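Local coordinates for protein QdtA (Thermoanaerobacterium thermosaccharolyticum, PDB 4ZU5) that belongs to the WxcM-like family of the cupin clan, a small beta-sandwich protein that pairs into dimers and binds thymidine, at residues D12-K16 with Y17-T21. Residues are numbered along the deposited sequence; the frame is centred on the assembly and turned at random.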
loop_
_atom_site.group_PDB
_atom_site.type_symbol
_atom_site.label_atom_id
_atom_site.label_comp_id
_atom_site.label_asym_id
_atom_site.label_seq_id
_atom_site.Cartn_x
_atom_site.Cartn_y
_atom_site.Cartn_z
ATOM N N ASP A 12 0.199 -3.116 14.645
ATOM C CA ASP A 12 0.129 -1.646 14.657
ATOM C C ASP A 12 1.182 -1.120 15.627
ATOM O O ASP A 12 0.975 -1.176 16.831
ATOM C CB ASP A 12 -1.250 -1.203 15.130
ATOM C CG ASP A 12 -1.384 0.308 15.200
ATOM O OD1 ASP A 12 -0.484 1.014 14.717
ATOM O OD2 ASP A 12 -2.402 0.784 15.726
ATOM N N ILE A 13 2.330 -0.692 15.130
ATOM C CA ILE A 13 3.374 -0.141 15.970
ATOM C C ILE A 13 3.047 1.321 16.254
ATOM O O ILE A 13 3.124 2.175 15.372
ATOM C CB ILE A 13 4.712 -0.312 15.277
ATOM C CG1 ILE A 13 4.991 -1.813 15.154
ATOM C CG2 ILE A 13 5.819 0.449 16.000
ATOM C CD1 ILE A 13 6.259 -2.122 14.409
ATOM N N ALA A 14 2.583 1.588 17.469
ATOM C CA ALA A 14 2.156 2.907 17.871
ATOM C C ALA A 14 3.099 3.414 18.967
ATOM O O ALA A 14 3.432 2.745 19.941
ATOM C CB ALA A 14 0.720 2.859 18.343
ATOM N N ASP A 15 3.674 4.574 18.741
ATOM C CA ASP A 15 4.501 5.164 19.784
ATOM C C ASP A 15 4.439 6.648 19.530
ATOM O O ASP A 15 3.575 7.118 18.807
ATOM C CB ASP A 15 5.942 4.653 19.728
ATOM C CG ASP A 15 6.590 4.881 18.383
ATOM O OD1 ASP A 15 6.086 5.670 17.552
ATOM O OD2 ASP A 15 7.603 4.222 18.134
ATOM N N LYS A 16 5.360 7.412 20.107
ATOM C CA LYS A 16 5.254 8.870 19.976
ATOM C C LYS A 16 5.518 9.332 18.546
ATOM O O LYS A 16 5.204 10.472 18.187
ATOM C CB LYS A 16 6.192 9.596 20.966
ATOM C CG LYS A 16 7.647 9.754 20.538
ATOM C CD LYS A 16 8.483 10.198 21.726
ATOM C CE LYS A 16 9.833 9.512 21.744
ATOM N NZ LYS A 16 10.690 10.151 20.711
ATOM N N TYR A 17 6.141 8.460 17.751
ATOM C CA TYR A 17 6.420 8.753 16.351
ATOM C C TYR A 17 5.257 8.504 15.391
ATOM O O TYR A 17 5.389 8.815 14.207
ATOM C CB TYR A 17 7.663 7.993 15.883
ATOM C CG TYR A 17 8.913 8.407 16.620
ATOM C CD1 TYR A 17 9.505 9.636 16.365
ATOM C CD2 TYR A 17 9.504 7.565 17.564
ATOM C CE1 TYR A 17 10.658 10.025 17.017
ATOM C CE2 TYR A 17 10.649 7.952 18.233
ATOM C CZ TYR A 17 11.218 9.180 17.950
ATOM O OH TYR A 17 12.368 9.582 18.575
ATOM N N GLY A 18 4.146 7.964 15.899
ATOM C CA GLY A 18 2.941 7.726 15.110
ATOM C C GLY A 18 2.600 6.243 15.054
ATOM O O GLY A 18 2.912 5.497 15.974
ATOM N N HIS A 19 1.974 5.809 13.968
ATOM C CA HIS A 19 1.623 4.417 13.788
ATOM C C HIS A 19 2.280 3.906 12.528
ATOM O O HIS A 19 2.230 4.601 11.517
ATOM C CB HIS A 19 0.135 4.309 13.588
ATOM C CG HIS A 19 -0.630 4.660 14.806
ATOM N ND1 HIS A 19 -1.286 3.708 15.554
ATOM C CD2 HIS A 19 -0.721 5.821 15.491
ATOM C CE1 HIS A 19 -1.841 4.294 16.599
ATOM N NE2 HIS A 19 -1.501 5.569 16.590
ATOM N N LEU A 20 2.724 2.648 12.573
ATOM C CA LEU A 20 3.242 1.952 11.420
ATOM C C LEU A 20 2.691 0.537 11.427
ATOM O O LEU A 20 2.791 -0.190 12.437
ATOM C CB LEU A 20 4.756 1.861 11.465
ATOM C CG LEU A 20 5.535 1.328 10.263
ATOM C CD1 LEU A 20 6.917 1.939 10.144
ATOM C CD2 LEU A 20 5.683 -0.191 10.383
ATOM N N THR A 21 2.233 0.122 10.253
ATOM C CA THR A 21 1.831 -1.264 10.057
ATOM C C THR A 21 2.637 -1.896 8.925
ATOM O O THR A 21 2.649 -1.348 7.829
ATOM C CB THR A 21 0.340 -1.382 9.745
ATOM O OG1 THR A 21 -0.424 -1.284 10.964
ATOM C CG2 THR A 21 0.086 -2.813 9.139
HETATM O O HOH W 1 -0.835 1.214 11.886
#
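Asp12 OD1 is gripped twice, by the imidazole of His19 and by a water. His19 ND1 donates to Asp12 OD1 over 2.9 Å, using the syn lone pair of OD1, with an N-H...O angle of 151°, while a weak second bond runs from ND1 to Asp12 OD2; carboxylate and ring planes are 32° apart. With CG anti to the backbone N (chi1 179°), Asp12 swings its carboxylate across to the ring edge. The water gives its other hydrogen to Thr21 OG1, which also bonds to Lys11 O. Over one face of the imidazole lies Ala14 CB, a CH-pi contact 3.7 Å from the ring centroid, and on the other side of the ribbon Ile13 packs against Leu20, CB to CB; the side chain of Ile13 lies about 4 Å from a bound thymidine. Beneath these side chains, Ile13 and Leu20 exchange two backbone hydrogen bonds, as do Asp15 and Gly18, with Ala14 and His19 the non-hydrogen-bonded pair between them. A type I turn from Asp15 to Gly18 closes this antiparallel hairpin. Asp15 curls its carboxylate back into the turn, where Tyr17 N reaches Asp15 OD1 at 2.8 Å from above the carboxylate plane. Gly18 has a positive phi at which a side chain would collide with the preceding carbonyl. Lys16 lies alongside Tyr17, its CG over the centre of one ring face at 4.2 Å from the centroid. The centre of this hairpin lies about 24 Å from the centre of the chain; Arg48 of the second subunit bonds to Tyr17 O, and His19, Leu20 and Thr21 of strand 18-24 form an antiparallel ladder with a strand of that subunit.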